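Local structure of siderophore-interacting protein (Aeromonas hydrophila, 6K2L) at residues A[87-91]-A[92-96]; A[191-194]-A[195-198]; A[251-254]-A[255-259]. The protein probably binds siderophores and reduces their bound iron through its flavin-adenine dinucleotide cofactor, releasing the metal for the cell. The protein carries 1 engineered substitution. One frame throughout, in Å; residues are numbered along the deposited sequence.

Interaction 1 (A[87-91]-A[92-96])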
loop_
_atom_site.group_PDB
_atom_site.type_symbol
_atom_site.label_atom_id
_atom_site.label_comp_id
_atom_site.label_asym_id
_atom_site.label_seq_id
_atom_site.Cartn_x
_atom_site.Cartn_y
_atom_site.Cartn_z
ATOM N N ALA A 87 -0.100 -7.654 -4.023
ATOM C CA ALA A 87 -0.724 -7.133 -2.805
ATOM C C ALA A 87 -0.326 -7.996 -1.614
ATOM O O ALA A 87 0.068 -9.146 -1.773
ATOM C CB ALA A 87 -2.253 -7.071 -2.929
ATOM N N PHE A 88 -0.439 -7.452 -0.409
ATOM C CA PHE A 88 -0.112 -8.225 0.787
ATOM C C PHE A 88 -1.085 -7.857 1.893
ATOM O O PHE A 88 -1.199 -6.682 2.241
ATOM C CB PHE A 88 1.337 -7.990 1.244
ATOM C CG PHE A 88 1.659 -8.618 2.568
ATOM C CD1 PHE A 88 1.613 -9.999 2.732
ATOM C CD2 PHE A 88 1.989 -7.822 3.665
ATOM C CE1 PHE A 88 1.889 -10.575 3.988
ATOM C CE2 PHE A 88 2.275 -8.389 4.921
ATOM C CZ PHE A 88 2.214 -9.761 5.089
ATOM N N ARG A 89 -1.782 -8.859 2.442
ATOM C CA ARG A 89 -2.774 -8.689 3.513
ATOM C C ARG A 89 -2.278 -9.445 4.744
ATOM O O ARG A 89 -2.447 -10.669 4.854
ATOM C CB ARG A 89 -4.152 -9.178 3.059
ATOM C CG ARG A 89 -4.730 -8.343 1.921
ATOM C CD ARG A 89 -6.028 -8.923 1.352
ATOM N NE ARG A 89 -5.857 -10.229 0.719
ATOM C CZ ARG A 89 -5.531 -10.410 -0.563
ATOM N NH1 ARG A 89 -5.313 -9.366 -1.359
ATOM N NH2 ARG A 89 -5.416 -11.642 -1.058
ATOM N N ARG A 90 -1.641 -8.708 5.653
ATOM C CA ARG A 90 -1.027 -9.319 6.832
ATOM C C ARG A 90 -2.047 -10.089 7.665
ATOM O O ARG A 90 -1.814 -11.250 8.032
ATOM C CB ARG A 90 -0.362 -8.247 7.678
ATOM C CG ARG A 90 0.607 -8.795 8.679
ATOM C CD ARG A 90 1.145 -7.674 9.529
ATOM N NE ARG A 90 2.099 -6.858 8.797
ATOM C CZ ARG A 90 3.294 -7.286 8.418
ATOM N NH1 ARG A 90 3.667 -8.526 8.690
ATOM N NH2 ARG A 90 4.115 -6.484 7.757
ATOM N N GLU A 91 -3.180 -9.447 7.986
ATOM C CA GLU A 91 -4.195 -10.077 8.828
ATOM C C GLU A 91 -4.666 -11.400 8.228
ATOM O O GLU A 91 -4.787 -12.409 8.939
ATOM C CB GLU A 91 -5.370 -9.117 9.028
ATOM C CG GLU A 91 -6.398 -9.553 10.076
ATOM C CD GLU A 91 -7.161 -8.366 10.692
ATOM O OE1 GLU A 91 -6.507 -7.466 11.270
ATOM O OE2 GLU A 91 -8.415 -8.334 10.606
ATOM N N ALA A 92 -4.911 -11.427 6.917
ATOM C CA ALA A 92 -5.371 -12.641 6.264
ATOM C C ALA A 92 -4.248 -13.638 6.029
ATOM O O ALA A 92 -4.528 -14.767 5.603
ATOM C CB ALA A 92 -6.032 -12.288 4.935
ATOM N N LEU A 93 -3.000 -13.240 6.291
ATOM C CA LEU A 93 -1.818 -14.036 5.977
ATOM C C LEU A 93 -1.774 -14.394 4.486
ATOM O O LEU A 93 -1.510 -15.534 4.102
ATOM C CB LEU A 93 -1.761 -15.288 6.857
ATOM C CG LEU A 93 -1.548 -15.056 8.364
ATOM C CD1 LEU A 93 -1.992 -16.261 9.153
ATOM C CD2 LEU A 93 -0.097 -14.689 8.722
ATOM N N GLU A 94 -2.021 -13.402 3.632
ATOM C CA GLU A 94 -2.093 -13.645 2.194
ATOM C C GLU A 94 -1.143 -12.717 1.455
ATOM O O GLU A 94 -0.949 -11.565 1.856
ATOM C CB GLU A 94 -3.519 -13.438 1.653
ATOM C CG GLU A 94 -4.473 -14.605 1.930
ATOM C CD GLU A 94 -5.939 -14.232 1.702
ATOM O OE1 GLU A 94 -6.210 -13.517 0.711
ATOM O OE2 GLU A 94 -6.818 -14.655 2.497
ATOM N N LEU A 95 -0.571 -13.224 0.363
ATOM C CA LEU A 95 0.355 -12.493 -0.485
ATOM C C LEU A 95 0.044 -12.825 -1.940
ATOM O O LEU A 95 0.026 -13.995 -2.302
ATOM C CB LEU A 95 1.809 -12.862 -0.141
ATOM C CG LEU A 95 2.831 -11.964 -0.844
ATOM C CD1 LEU A 95 3.876 -11.499 0.113
ATOM C CD2 LEU A 95 3.442 -12.681 -2.047
ATOM N N ASP A 96 -0.187 -11.812 -2.779
ATOM C CA ASP A 96 -0.594 -11.982 -4.177
ATOM C C ASP A 96 0.567 -11.749 -5.130
ATOM O O ASP A 96 1.198 -10.693 -5.101
ATOM C CB ASP A 96 -1.697 -10.980 -4.551
ATOM C CG ASP A 96 -3.036 -11.362 -3.999
ATOM O OD1 ASP A 96 -3.178 -12.535 -3.592
ATOM O OD2 ASP A 96 -3.945 -10.489 -3.966
#
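R89 turns its CG beside the backbone N (chi1 -65°) and bends again at chi3 (-64°), which swings its guanidinium across to the carboxylates of E94 and D96 on the next strand. The three residues form a salt-bridge network on one face of a beta hairpin, strands 79-89 and 94-100, in the six-stranded antiparallel barrel of the FAD-binding domain. R89 NH2 donates to the anti lone pair of E94 OE1 at 2.7 Å; OE1 lies nearly in the guanidinium plane, though the carboxylate is turned 76° from it. R89 NH1 reaches D96 OD2 at 3.2 Å, meeting it from above the carboxylate plane. Arginine suits this place because one flat group offers separate N-H bonds to two acids. Outside the hairpin, E94 and D96 also pack on C29 of strand 25-31.

At the turn, L93 N donates to R90 O (2.9 Å), closing a type I turn from R90 to L93. L93 then takes a positive phi, and L93 and E94 both face R89, a G1 bulge. R89 and E94 form a hydrogen-bonded pair, R89 N to E94 O at 2.9 Å and E94 N to R89 O at 3.0 Å, from which regular antiparallel pairing runs on.

The R90 guanidinium, held by the carbonyls of Y38 and A36, receives the edge of the F88 ring, CE2 over the centre of its face. On the sheet face opposite R89, the apolar F88 and L95 meet obliquely, F88 CD1 lying 3.8 Å from L95 CD1.

Interaction 2 (A[191-194]-A[195-198])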
loop_
_atom_site.group_PDB
_atom_site.type_symbol
_atom_site.label_atom_id
_atom_site.label_comp_id
_atom_site.label_asym_id
_atom_site.label_seq_id
_atom_site.Cartn_x
_atom_site.Cartn_y
_atom_site.Cartn_z
ATOM N N VAL A 191 -1.851 -2.675 -28.153
ATOM C CA VAL A 191 -1.833 -4.104 -28.427
ATOM C C VAL A 191 -0.716 -4.383 -29.417
ATOM O O VAL A 191 -0.576 -3.670 -30.416
ATOM C CB VAL A 191 -3.183 -4.583 -28.974
ATOM C CG1 VAL A 191 -3.108 -6.075 -29.302
ATOM C CG2 VAL A 191 -4.287 -4.302 -27.947
ATOM N N GLY A 192 0.088 -5.406 -29.135
ATOM C CA GLY A 192 1.120 -5.823 -30.066
ATOM C C GLY A 192 2.077 -6.801 -29.421
ATOM O O GLY A 192 2.029 -7.072 -28.216
ATOM N N SER A 193 2.961 -7.327 -30.251
ATOM C CA SER A 193 3.971 -8.261 -29.810
ATOM C C SER A 193 5.189 -7.492 -29.305
ATOM O O SER A 193 5.359 -6.313 -29.643
ATOM C CB SER A 193 4.323 -9.187 -30.969
ATOM O OG SER A 193 5.654 -9.653 -30.897
ATOM N N PRO A 194 6.043 -8.114 -28.473
ATOM C CA PRO A 194 7.162 -7.352 -27.885
ATOM C C PRO A 194 8.074 -6.731 -28.918
ATOM O O PRO A 194 8.819 -5.799 -28.581
ATOM C CB PRO A 194 7.903 -8.398 -27.039
ATOM C CG PRO A 194 6.871 -9.352 -26.677
ATOM C CD PRO A 194 5.968 -9.462 -27.894
ATOM N N GLU A 195 8.035 -7.217 -30.164
ATOM C CA GLU A 195 8.796 -6.599 -31.240
ATOM C C GLU A 195 8.221 -5.248 -31.613
ATOM O O GLU A 195 8.973 -4.330 -31.971
ATOM C CB GLU A 195 8.823 -7.523 -32.466
ATOM C CG GLU A 195 9.789 -8.720 -32.303
ATOM C CD GLU A 195 9.241 -10.054 -32.861
ATOM O OE1 GLU A 195 9.683 -10.475 -33.969
ATOM O OE2 GLU A 195 8.372 -10.677 -32.182
ATOM N N GLU A 196 6.902 -5.107 -31.508
ATOM C CA GLU A 196 6.180 -3.966 -32.067
ATOM C C GLU A 196 6.066 -2.840 -31.031
ATOM O O GLU A 196 4.988 -2.504 -30.549
ATOM C CB GLU A 196 4.811 -4.426 -32.571
ATOM C CG GLU A 196 4.801 -5.879 -33.104
ATOM C CD GLU A 196 3.468 -6.331 -33.747
ATOM O OE1 GLU A 196 2.430 -6.401 -33.042
ATOM O OE2 GLU A 196 3.471 -6.635 -34.965
ATOM N N THR A 197 7.213 -2.237 -30.703
ATOM C CA THR A 197 7.247 -1.178 -29.701
ATOM C C THR A 197 7.093 0.213 -30.294
ATOM O O THR A 197 6.756 1.154 -29.563
ATOM C CB THR A 197 8.562 -1.198 -28.919
ATOM O OG1 THR A 197 9.655 -0.921 -29.812
ATOM C CG2 THR A 197 8.778 -2.544 -28.234
ATOM N N ALA A 198 7.348 0.365 -31.592
ATOM C CA ALA A 198 7.439 1.701 -32.171
ATOM C C ALA A 198 6.179 2.536 -31.986
ATOM O O ALA A 198 6.325 3.726 -31.664
ATOM C CB ALA A 198 7.819 1.617 -33.655
#
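E196 and S193 are bonded to each other in both directions, a main-chain bond one way and a side-chain bond the other. E196 N donates to S193 O at 2.7 Å, closing a type I beta turn from S193 to E196. The E196 side chain, extended beyond CG, reaches alongside the turn to S193 N, and its OE1 accepts from that amide at 3.0 Å in a nearly straight bond (166°), met on the anti side but 34° out of the carboxylate plane. A long glutamate suits this reach. G192 suits its own place too: with no side chain on it, its CA can lie only 3.3 Å from E196 OE1.

P194, with phi fixed near -58° by its ring, fits the second position of the turn; it packs on W249, and its side chain lies about 6 Å from the nearest FAD atom. E196 in turn is the centre of an inverse gamma turn, in which T197 N donates weakly to E195 O, so the two turns overlap.

S193 OG, placed anti to the backbone N, makes weak bonds to E195 OE2 at 3.2 Å and from E195 N at 3.5 Å. E195 OE2 also accepts from H251 NE2.

The turns link strand 185-191, an edge strand of the parallel five-stranded sheet in this chain, to helix 198-205, and G192 is still bonded by its backbone to V170 on the adjacent strand 163-170.

Interaction 3 (A[251-254]-A[255-259]). With FAD (flavin-adenine dinucleotide), chain C.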
loop_
_atom_site.group_PDB
_atom_site.type_symbol
_atom_site.label_atom_id
_atom_site.label_comp_id
_atom_site.label_asym_id
_atom_site.label_seq_id
_atom_site.Cartn_x
_atom_site.Cartn_y
_atom_site.Cartn_z
ATOM N N HIS A 251 12.936 -10.292 -24.778
ATOM C CA HIS A 251 12.373 -11.188 -25.782
ATOM C C HIS A 251 13.423 -12.159 -26.319
ATOM O O HIS A 251 14.468 -11.739 -26.831
ATOM C CB HIS A 251 11.793 -10.343 -26.913
ATOM C CG HIS A 251 11.023 -11.125 -27.930
ATOM N ND1 HIS A 251 10.430 -12.337 -27.648
ATOM C CD2 HIS A 251 10.723 -10.848 -29.222
ATOM C CE1 HIS A 251 9.808 -12.781 -28.726
ATOM N NE2 HIS A 251 9.967 -11.892 -29.694
ATOM N N GLY A 252 13.147 -13.461 -26.163
ATOM C CA GLY A 252 14.001 -14.514 -26.677
ATOM C C GLY A 252 15.127 -14.963 -25.764
ATOM O O GLY A 252 15.940 -15.801 -26.172
ATOM N N LYS A 253 15.227 -14.428 -24.554
ATOM C CA LYS A 253 16.304 -14.800 -23.651
ATOM C C LYS A 253 15.695 -15.212 -22.323
ATOM O O LYS A 253 14.854 -14.494 -21.773
ATOM C CB LYS A 253 17.305 -13.655 -23.446
ATOM C CG LYS A 253 17.854 -13.064 -24.723
ATOM C CD LYS A 253 19.356 -12.781 -24.580
ATOM C CE LYS A 253 19.602 -11.848 -23.376
ATOM N NZ LYS A 253 20.931 -12.045 -22.716
ATOM N N ASP A 254 16.099 -16.376 -21.825
ATOM C CA ASP A 254 15.694 -16.752 -20.489
ATOM C C ASP A 254 16.485 -15.932 -19.458
ATOM O O ASP A 254 17.461 -15.229 -19.781
ATOM C CB ASP A 254 15.876 -18.258 -20.289
ATOM C CG ASP A 254 17.234 -18.758 -20.791
ATOM O OD1 ASP A 254 18.277 -18.315 -20.269
ATOM O OD2 ASP A 254 17.259 -19.602 -21.716
ATOM N N GLU A 255 16.022 -15.999 -18.201
ATOM C CA GLU A 255 16.666 -15.266 -17.120
ATOM C C GLU A 255 18.139 -15.651 -16.957
ATOM O O GLU A 255 18.960 -14.824 -16.529
ATOM C CB GLU A 255 15.902 -15.515 -15.822
ATOM C CG GLU A 255 16.639 -15.050 -14.568
ATOM C CD GLU A 255 16.773 -13.526 -14.503
ATOM O OE1 GLU A 255 15.878 -12.824 -15.049
ATOM O OE2 GLU A 255 17.765 -13.038 -13.899
ATOM N N GLU A 256 18.489 -16.905 -17.282
ATOM C CA GLU A 256 19.866 -17.354 -17.109
ATOM C C GLU A 256 20.791 -16.641 -18.078
ATOM O O GLU A 256 21.898 -16.236 -17.706
ATOM C CB GLU A 256 19.960 -18.870 -17.291
ATOM C CG GLU A 256 19.767 -19.681 -16.012
ATOM C CD GLU A 256 18.313 -20.042 -15.770
ATOM O OE1 GLU A 256 17.586 -20.237 -16.773
ATOM O OE2 GLU A 256 17.900 -20.105 -14.582
ATOM N N ALA A 257 20.350 -16.464 -19.314
ATOM C CA ALA A 257 21.140 -15.731 -20.286
ATOM C C ALA A 257 21.101 -14.231 -20.038
ATOM O O ALA A 257 22.036 -13.517 -20.438
ATOM C CB ALA A 257 20.646 -16.036 -21.708
ATOM N N TYR A 258 20.053 -13.736 -19.379
ATOM C CA TYR A 258 19.844 -12.302 -19.306
ATOM C C TYR A 258 20.321 -11.660 -18.013
ATOM O O TYR A 258 20.360 -10.431 -17.950
ATOM C CB TYR A 258 18.361 -11.973 -19.483
ATOM C CG TYR A 258 18.097 -10.495 -19.651
ATOM C CD1 TYR A 258 18.743 -9.770 -20.637
ATOM C CD2 TYR A 258 17.236 -9.816 -18.795
ATOM C CE1 TYR A 258 18.525 -8.416 -20.789
ATOM C CE2 TYR A 258 17.001 -8.461 -18.949
ATOM C CZ TYR A 258 17.656 -7.766 -19.948
ATOM O OH TYR A 258 17.448 -6.419 -20.135
ATOM N N HIS A 259 20.614 -12.439 -16.967
ATOM C CA HIS A 259 20.801 -11.843 -15.652
ATOM C C HIS A 259 21.875 -10.755 -15.684
ATOM O O HIS A 259 21.648 -9.611 -15.251
ATOM C CB HIS A 259 21.127 -12.949 -14.643
ATOM C CG HIS A 259 21.465 -12.458 -13.267
ATOM N ND1 HIS A 259 20.505 -12.031 -12.374
ATOM C CD2 HIS A 259 22.656 -12.328 -12.630
ATOM C CE1 HIS A 259 21.087 -11.657 -11.246
ATOM N NE2 HIS A 259 22.392 -11.827 -11.375
HETATM P PA FAD C . 12.315 -17.704 -18.489
HETATM O O1A FAD C . 12.743 -19.085 -18.105
HETATM O O2A FAD C . 13.092 -16.555 -17.834
HETATM O O5B FAD C . 12.424 -17.380 -20.074
HETATM C C5B FAD C . 11.927 -18.296 -21.073
HETATM C C4B FAD C . 11.633 -17.603 -22.387
HETATM O O4B FAD C . 10.359 -16.921 -22.318
HETATM C C3B FAD C . 12.632 -16.552 -22.867
HETATM O O3B FAD C . 12.735 -16.589 -24.289
HETATM C C2B FAD C . 12.014 -15.240 -22.364
HETATM O O2B FAD C . 12.348 -14.083 -23.128
HETATM C C1B FAD C . 10.524 -15.525 -22.511
HETATM N N9A FAD C . 9.721 -14.872 -21.506
HETATM C C8A FAD C . 10.020 -14.739 -20.174
HETATM N N7A FAD C . 9.089 -14.129 -19.476
HETATM C C5A FAD C . 8.105 -13.857 -20.417
HETATM C C6A FAD C . 6.852 -13.225 -20.320
HETATM N N6A FAD C . 6.346 -12.769 -19.173
HETATM N N1A FAD C . 6.119 -13.102 -21.455
HETATM C C2A FAD C . 6.622 -13.576 -22.599
HETATM N N3A FAD C . 7.788 -14.200 -22.808
HETATM C C4A FAD C . 8.482 -14.313 -21.671
HETATM N N1 FAD C . 7.112 -11.020 -14.422
HETATM C C2 FAD C . 5.811 -11.297 -14.111
HETATM O O2 FAD C . 5.131 -12.075 -14.784
HETATM N N3 FAD C . 5.216 -10.687 -13.018
HETATM C C4 FAD C . 5.814 -9.790 -12.166
HETATM O O4 FAD C . 5.183 -9.320 -11.220
HETATM C C4X FAD C . 7.202 -9.510 -12.493
HETATM N N5 FAD C . 7.867 -8.660 -11.719
HETATM C C5X FAD C . 9.175 -8.392 -12.038
HETATM C C6 FAD C . 9.877 -7.487 -11.252
HETATM C C7 FAD C . 11.198 -7.157 -11.543
HETATM C C7M FAD C . 11.929 -6.187 -10.648
HETATM C C8 FAD C . 11.845 -7.776 -12.629
HETATM C C8M FAD C . 13.290 -7.483 -12.951
HETATM C C9 FAD C . 11.148 -8.696 -13.407
HETATM C C9A FAD C . 9.822 -9.000 -13.128
HETATM N N10 FAD C . 9.085 -9.897 -13.929
HETATM C C10 FAD C . 7.761 -10.168 -13.646
HETATM C "C1'" FAD C . 9.709 -10.532 -15.105
HETATM C "C2'" FAD C . 9.985 -12.028 -14.944
HETATM O "O2'" FAD C . 11.067 -12.273 -14.039
HETATM C "C3'" FAD C . 10.323 -12.607 -16.321
HETATM O "O3'" FAD C . 9.124 -12.662 -17.090
HETATM C "C4'" FAD C . 10.963 -13.994 -16.290
HETATM O "O4'" FAD C . 11.730 -14.167 -17.485
HETATM C "C5'" FAD C . 9.921 -15.081 -16.139
HETATM O "O5'" FAD C . 10.581 -16.345 -15.943
HETATM P P FAD C . 10.108 -17.647 -16.699
HETATM O O1P FAD C . 10.767 -18.819 -15.959
HETATM O O2P FAD C . 8.653 -17.726 -16.818
HETATM O O3P FAD C . 10.775 -17.498 -18.144
#
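E255 at the start of helix 255-266, together with K253 and G252 just before it, holds FAD through main-chain N-H groups. E255 N donates to O2A of the adenosine-side phosphate of FAD at 3.0 Å, while G252 N and K253 N each make a weak bond to the ribose hydroxyl O2B. Glycine suits position 252, where phi is positive. The helix start faces the phosphate, and its dipole would probably help to stabilise the negative charge.

What fixes this end is D254, the N-cap of the helix. Its CG sits between the backbone N and the carbonyl carbon (chi1 46°), which brings OD1 within 2.9 Å of A257 N in a capping bond met nearly along the C-O axis. A short carboxylate can reach back to an amide of the first turn, which has no preceding helical carbonyl to bond. The nearby acid E256 turns OE2 to R81 in a salt bridge, and R81 itself donates to FAD.

One step further out, K253 bends back over the first turn. K253 NZ makes a weak bond to A257 O at 2.9 Å, and its chain crosses Y258 at about a right angle, CE lying 3.5 Å from Y258 CD1 and NZ at the ring edge, in its plane. Y258 OH bonds E222.

E255 turns its own carboxylate to R262 in a salt bridge, and E255 OE2 accepts from H259 ND1 at 3.3 Å, in the imidazole plane.

How the interactions relate
Along the chain the three come in series, interaction 1 in the barrel and interactions 2 and 3 later. Interaction 1 lies across the centre of the chain from the other two, its centre 34 Å from that of interaction 2 and 30 Å from that of interaction 3. The hairpin's strands continue from there to the cofactor: R81 on strand 79-89 and D98 and A100 on strand 94-100 bond FAD. Interactions 2 and 3, with centres 19 Å apart, touch, joining the loop after strand 185-191 to the loop leading into helix 255-266. Interaction 3 bonds FAD directly and P194 of interaction 2 lies near it, the cofactor sitting between the barrel and the parallel-sheet domain.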